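Local coordinates for EDTA monooxygenase (EDTA-degrading bacterium BNC1, PDB 5DQP), which probably acts as an FMN-dependent monooxygenase of the bacterial luciferase-like family, oxidising the metal chelator EDTA with molecular oxygen, at residues N37-I50 against L388-V400. Residues are numbered along the deposited sequence; the frame is centred on the assembly and turned at random.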
loop_
_atom_site.group_PDB
_atom_site.type_symbol
_atom_site.label_atom_id
_atom_site.label_comp_id
_atom_site.label_asym_id
_atom_site.label_seq_id
_atom_site.Cartn_x
_atom_site.Cartn_y
_atom_site.Cartn_z
ATOM N N ASN A 37 13.129 -3.996 -10.158
ATOM C CA ASN A 37 12.534 -4.987 -11.046
ATOM C C ASN A 37 11.176 -4.514 -11.558
ATOM O O ASN A 37 10.828 -4.748 -12.716
ATOM C CB ASN A 37 12.397 -6.324 -10.314
ATOM C CG ASN A 37 11.793 -7.419 -11.181
ATOM O OD1 ASN A 37 12.437 -7.914 -12.101
ATOM N ND2 ASN A 37 10.555 -7.830 -10.860
ATOM N N TYR A 38 10.382 -3.877 -10.705
ATOM C CA TYR A 38 9.066 -3.422 -11.143
ATOM C C TYR A 38 9.140 -2.076 -11.844
ATOM O O TYR A 38 8.385 -1.836 -12.789
ATOM C CB TYR A 38 8.108 -3.379 -9.947
ATOM C CG TYR A 38 8.055 -4.746 -9.310
ATOM C CD1 TYR A 38 7.181 -5.723 -9.797
ATOM C CD2 TYR A 38 8.913 -5.080 -8.273
ATOM C CE1 TYR A 38 7.156 -6.994 -9.263
ATOM C CE2 TYR A 38 8.898 -6.350 -7.711
ATOM C CZ TYR A 38 8.022 -7.311 -8.226
ATOM O OH TYR A 38 7.999 -8.580 -7.694
ATOM N N ILE A 39 10.054 -1.200 -11.419
ATOM C CA ILE A 39 10.243 0.055 -12.141
ATOM C C ILE A 39 10.596 -0.240 -13.589
ATOM O O ILE A 39 10.037 0.358 -14.517
ATOM C CB ILE A 39 11.329 0.926 -11.474
ATOM C CG1 ILE A 39 10.997 1.222 -10.009
ATOM C CG2 ILE A 39 11.516 2.240 -12.255
ATOM C CD1 ILE A 39 9.663 1.883 -9.804
ATOM N N ARG A 40 11.554 -1.152 -13.798
ATOM C CA ARG A 40 11.962 -1.497 -15.151
ATOM C C ARG A 40 10.757 -1.906 -15.994
ATOM O O ARG A 40 10.578 -1.425 -17.119
ATOM C CB ARG A 40 13.020 -2.601 -15.112
ATOM C CG ARG A 40 13.596 -3.009 -16.485
ATOM C CD ARG A 40 15.000 -3.663 -16.307
ATOM N NE ARG A 40 15.427 -4.487 -17.442
ATOM C CZ ARG A 40 16.527 -5.247 -17.458
ATOM N NH1 ARG A 40 17.332 -5.298 -16.395
ATOM N NH2 ARG A 40 16.820 -5.975 -18.540
ATOM N N SER A 41 9.895 -2.765 -15.447
ATOM C CA SER A 41 8.747 -3.214 -16.226
ATOM C C SER A 41 7.736 -2.102 -16.421
ATOM O O SER A 41 7.106 -2.011 -17.483
ATOM C CB SER A 41 8.076 -4.405 -15.551
ATOM O OG SER A 41 8.827 -5.557 -15.812
ATOM N N ALA A 42 7.534 -1.257 -15.399
ATOM C CA ALA A 42 6.530 -0.211 -15.561
ATOM C C ALA A 42 7.007 0.846 -16.551
ATOM O O ALA A 42 6.194 1.400 -17.297
ATOM C CB ALA A 42 6.173 0.421 -14.207
ATOM N N GLU A 43 8.316 1.133 -16.568
ATOM C CA GLU A 43 8.874 2.076 -17.542
ATOM C C GLU A 43 8.839 1.505 -18.964
ATOM O O GLU A 43 8.695 2.260 -19.933
ATOM C CB GLU A 43 10.308 2.457 -17.154
ATOM C CG GLU A 43 10.459 3.492 -16.005
ATOM C CD GLU A 43 10.138 4.972 -16.390
ATOM O OE1 GLU A 43 10.363 5.862 -15.529
ATOM O OE2 GLU A 43 9.665 5.257 -17.525
ATOM N N ILE A 44 8.966 0.184 -19.122
ATOM C CA ILE A 44 8.755 -0.409 -20.440
ATOM C C ILE A 44 7.302 -0.228 -20.883
ATOM O O ILE A 44 7.030 0.169 -22.020
ATOM C CB ILE A 44 9.176 -1.889 -20.440
ATOM C CG1 ILE A 44 10.707 -2.000 -20.401
ATOM C CG2 ILE A 44 8.583 -2.641 -21.653
ATOM C CD1 ILE A 44 11.190 -3.412 -20.022
ATOM N N ALA A 45 6.344 -0.516 -19.997
ATOM C CA ALA A 45 4.942 -0.326 -20.366
ATOM C C ALA A 45 4.645 1.145 -20.650
ATOM O O ALA A 45 3.884 1.470 -21.570
ATOM C CB ALA A 45 4.029 -0.874 -19.261
ATOM N N ARG A 46 5.252 2.052 -19.884
ATOM C CA ARG A 46 5.050 3.485 -20.123
ATOM C C ARG A 46 5.544 3.894 -21.507
ATOM O O ARG A 46 4.864 4.639 -22.227
ATOM C CB ARG A 46 5.766 4.295 -19.046
ATOM C CG ARG A 46 5.505 5.802 -19.089
ATOM C CD ARG A 46 6.543 6.514 -18.209
ATOM N NE ARG A 46 6.676 7.909 -18.572
ATOM C CZ ARG A 46 7.382 8.348 -19.608
ATOM N NH1 ARG A 46 8.025 7.489 -20.396
ATOM N NH2 ARG A 46 7.436 9.651 -19.858
ATOM N N ARG A 47 6.722 3.399 -21.898
ATOM C CA ARG A 47 7.249 3.661 -23.239
ATOM C C ARG A 47 6.305 3.147 -24.334
ATOM O O ARG A 47 6.172 3.787 -25.385
ATOM C CB ARG A 47 8.643 3.042 -23.386
ATOM C CG ARG A 47 9.191 3.076 -24.821
ATOM C CD ARG A 47 10.631 2.562 -24.898
ATOM N NE ARG A 47 10.713 1.117 -25.153
ATOM C CZ ARG A 47 11.225 0.232 -24.307
ATOM N NH1 ARG A 47 11.720 0.629 -23.140
ATOM N NH2 ARG A 47 11.256 -1.055 -24.633
ATOM N N GLY A 48 5.607 2.037 -24.094
ATOM C CA GLY A 48 4.591 1.568 -25.016
ATOM C C GLY A 48 3.249 2.260 -24.944
ATOM O O GLY A 48 2.357 1.931 -25.738
ATOM N N ARG A 49 3.078 3.224 -24.032
ATOM C CA ARG A 49 1.772 3.839 -23.761
ATOM C C ARG A 49 0.730 2.828 -23.281
ATOM O O ARG A 49 -0.475 3.015 -23.486
ATOM C CB ARG A 49 1.228 4.577 -24.985
ATOM C CG ARG A 49 2.189 5.542 -25.634
ATOM C CD ARG A 49 2.828 6.500 -24.631
ATOM N NE ARG A 49 3.790 7.367 -25.311
ATOM C CZ ARG A 49 5.023 7.624 -24.890
ATOM N NH1 ARG A 49 5.494 7.084 -23.770
ATOM N NH2 ARG A 49 5.789 8.441 -25.600
ATOM N N ILE A 50 1.162 1.730 -22.661
ATOM C CA ILE A 50 0.189 0.846 -22.033
ATOM C C ILE A 50 -0.673 1.681 -21.099
ATOM O O ILE A 50 -0.188 2.619 -20.459
ATOM C CB ILE A 50 0.901 -0.306 -21.302
ATOM C CG1 ILE A 50 1.754 -1.118 -22.289
ATOM C CG2 ILE A 50 -0.103 -1.231 -20.640
ATOM C CD1 ILE A 50 1.060 -1.534 -23.592
ATOM N N LEU A 388 9.023 -11.503 -17.194
ATOM C CA LEU A 388 9.203 -10.061 -16.962
ATOM C C LEU A 388 10.653 -9.756 -16.591
ATOM O O LEU A 388 11.269 -10.503 -15.832
ATOM C CB LEU A 388 8.247 -9.562 -15.857
ATOM C CG LEU A 388 6.779 -9.563 -16.316
ATOM C CD1 LEU A 388 5.778 -9.357 -15.181
ATOM C CD2 LEU A 388 6.637 -8.457 -17.351
ATOM N N PRO A 389 11.207 -8.651 -17.122
ATOM C CA PRO A 389 10.581 -7.739 -18.083
ATOM C C PRO A 389 10.678 -8.180 -19.543
ATOM O O PRO A 389 10.003 -7.571 -20.387
ATOM C CB PRO A 389 11.364 -6.434 -17.879
ATOM C CG PRO A 389 12.673 -6.857 -17.389
ATOM C CD PRO A 389 12.405 -8.053 -16.505
ATOM N N ASP A 390 11.484 -9.221 -19.813
ATOM C CA ASP A 390 11.954 -9.500 -21.171
ATOM C C ASP A 390 10.805 -9.607 -22.166
ATOM O O ASP A 390 10.868 -9.018 -23.251
ATOM C CB ASP A 390 12.804 -10.786 -21.208
ATOM C CG ASP A 390 14.111 -10.675 -20.379
ATOM O OD1 ASP A 390 14.101 -9.998 -19.329
ATOM O OD2 ASP A 390 15.147 -11.278 -20.758
ATOM N N ALA A 391 9.752 -10.375 -21.832
ATOM C CA ALA A 391 8.684 -10.604 -22.812
ATOM C C ALA A 391 7.774 -9.399 -22.949
ATOM O O ALA A 391 7.207 -9.170 -24.022
ATOM C CB ALA A 391 7.847 -11.833 -22.466
ATOM N N LEU A 392 7.631 -8.596 -21.898
ATOM C CA LEU A 392 6.886 -7.364 -22.090
ATOM C C LEU A 392 7.676 -6.408 -22.964
ATOM O O LEU A 392 7.095 -5.663 -23.753
ATOM C CB LEU A 392 6.538 -6.730 -20.746
ATOM C CG LEU A 392 5.656 -5.489 -20.735
ATOM C CD1 LEU A 392 4.326 -5.833 -21.399
ATOM C CD2 LEU A 392 5.469 -5.075 -19.274
ATOM N N GLU A 393 8.999 -6.418 -22.842
ATOM C CA GLU A 393 9.827 -5.581 -23.707
ATOM C C GLU A 393 9.625 -5.949 -25.183
ATOM O O GLU A 393 9.476 -5.071 -26.047
ATOM C CB GLU A 393 11.291 -5.718 -23.261
ATOM C CG GLU A 393 12.305 -4.779 -23.916
ATOM C CD GLU A 393 13.670 -4.778 -23.192
ATOM O OE1 GLU A 393 13.808 -5.401 -22.101
ATOM O OE2 GLU A 393 14.615 -4.150 -23.728
ATOM N N ILE A 394 9.572 -7.248 -25.480
ATOM C CA ILE A 394 9.267 -7.708 -26.837
ATOM C C ILE A 394 7.890 -7.221 -27.275
ATOM O O ILE A 394 7.714 -6.746 -28.402
ATOM C CB ILE A 394 9.356 -9.245 -26.911
ATOM C CG1 ILE A 394 10.764 -9.720 -26.568
ATOM C CG2 ILE A 394 8.954 -9.762 -28.304
ATOM C CD1 ILE A 394 11.823 -9.210 -27.517
ATOM N N PHE A 395 6.871 -7.413 -26.430
ATOM C CA PHE A 395 5.539 -6.955 -26.804
ATOM C C PHE A 395 5.538 -5.450 -27.093
ATOM O O PHE A 395 5.066 -5.003 -28.146
ATOM C CB PHE A 395 4.528 -7.304 -25.709
ATOM C CG PHE A 395 3.112 -7.058 -26.120
ATOM C CD1 PHE A 395 2.561 -5.790 -26.017
ATOM C CD2 PHE A 395 2.347 -8.081 -26.667
ATOM C CE1 PHE A 395 1.266 -5.537 -26.422
ATOM C CE2 PHE A 395 1.057 -7.852 -27.062
ATOM C CZ PHE A 395 0.509 -6.565 -26.941
ATOM N N VAL A 396 6.114 -4.655 -26.193
ATOM C CA VAL A 396 6.112 -3.201 -26.372
ATOM C C VAL A 396 6.970 -2.776 -27.570
ATOM O O VAL A 396 6.653 -1.803 -28.267
ATOM C CB VAL A 396 6.588 -2.513 -25.076
ATOM C CG1 VAL A 396 7.051 -1.080 -25.382
ATOM C CG2 VAL A 396 5.494 -2.527 -24.003
ATOM N N ASP A 397 8.092 -3.453 -27.801
ATOM C CA ASP A 397 8.968 -3.059 -28.898
ATOM C C ASP A 397 8.425 -3.473 -30.257
ATOM O O ASP A 397 8.733 -2.830 -31.258
ATOM C CB ASP A 397 10.356 -3.692 -28.761
ATOM C CG ASP A 397 11.194 -3.092 -27.637
ATOM O OD1 ASP A 397 10.853 -1.984 -27.149
ATOM O OD2 ASP A 397 12.212 -3.744 -27.272
ATOM N N GLN A 398 7.679 -4.569 -30.335
ATOM C CA GLN A 398 7.367 -5.139 -31.640
ATOM C C GLN A 398 5.881 -5.281 -31.928
ATOM O O GLN A 398 5.504 -5.243 -33.089
ATOM C CB GLN A 398 8.062 -6.501 -31.791
ATOM C CG GLN A 398 9.588 -6.349 -31.575
ATOM C CD GLN A 398 10.363 -7.648 -31.656
ATOM O OE1 GLN A 398 10.131 -8.461 -32.547
ATOM N NE2 GLN A 398 11.314 -7.838 -30.734
ATOM N N VAL A 399 5.030 -5.435 -30.926
ATOM C CA VAL A 399 3.596 -5.522 -31.196
ATOM C C VAL A 399 2.944 -4.146 -31.147
ATOM O O VAL A 399 2.246 -3.736 -32.076
ATOM C CB VAL A 399 2.924 -6.499 -30.202
ATOM C CG1 VAL A 399 1.388 -6.488 -30.387
ATOM C CG2 VAL A 399 3.500 -7.922 -30.344
ATOM N N VAL A 400 3.182 -3.402 -30.063
ATOM C CA VAL A 400 2.594 -2.075 -29.922
ATOM C C VAL A 400 2.819 -1.190 -31.160
ATOM O O VAL A 400 1.851 -0.592 -31.641
ATOM C CB VAL A 400 3.053 -1.434 -28.612
ATOM C CG1 VAL A 400 2.811 0.077 -28.583
ATOM C CG2 VAL A 400 2.323 -2.127 -27.440
HETATM O O HOH W 1 11.674 -10.144 -13.031
#
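Ile44 of helix 37-47 lies against Pro389 and, on helix 390-400, Leu392, Glu393 and Val396. The two helices run nearly parallel: their axes are 8° apart and 9.3 Å at closest approach. The backbones come nearest where Ser41 faces Pro389 and Gly48 faces Val396. A Schellman motif with Arg49 at positive phi follows the first helix; Gly48 CA sits 3.6 Å from Val396 CG1, and a CB there would run into Val396 CG2.

Ile44 divides its two branches. CG2, anti to the backbone N (chi1 -73°), rests over the Glu393 backbone and 3.9 Å from Val396 CG2, while CD1 reaches Pro389 CB at 3.7 Å. Pro389, which follows a cis peptide bond, also takes Ser41 OG against its CB and the extended Arg40 chain against its CG. A water bridges Asn37 OD1 and Leu388 O.

On the exposed side, Arg47 bends at chi3 and forms a salt bridge with Asp397: NH2 meets OD1 on the syn side, 2.7 Å away and somewhat out of the carboxylate plane, with the two planar groups turned 32° from each other. An asparagine in place of Asp397 would probably leave the Arg47 guanidinium without its charged mate and freer to swing into solvent.

Ala45, Ile50 and Leu392 rest on Ser10 of strand 7-11, which pairs with 380-383, the strand before helix 390-405; helices 35-47 and 390-405 thus lie side by side on the outside of the TIM-barrel-like fold, where its first strand meets the last.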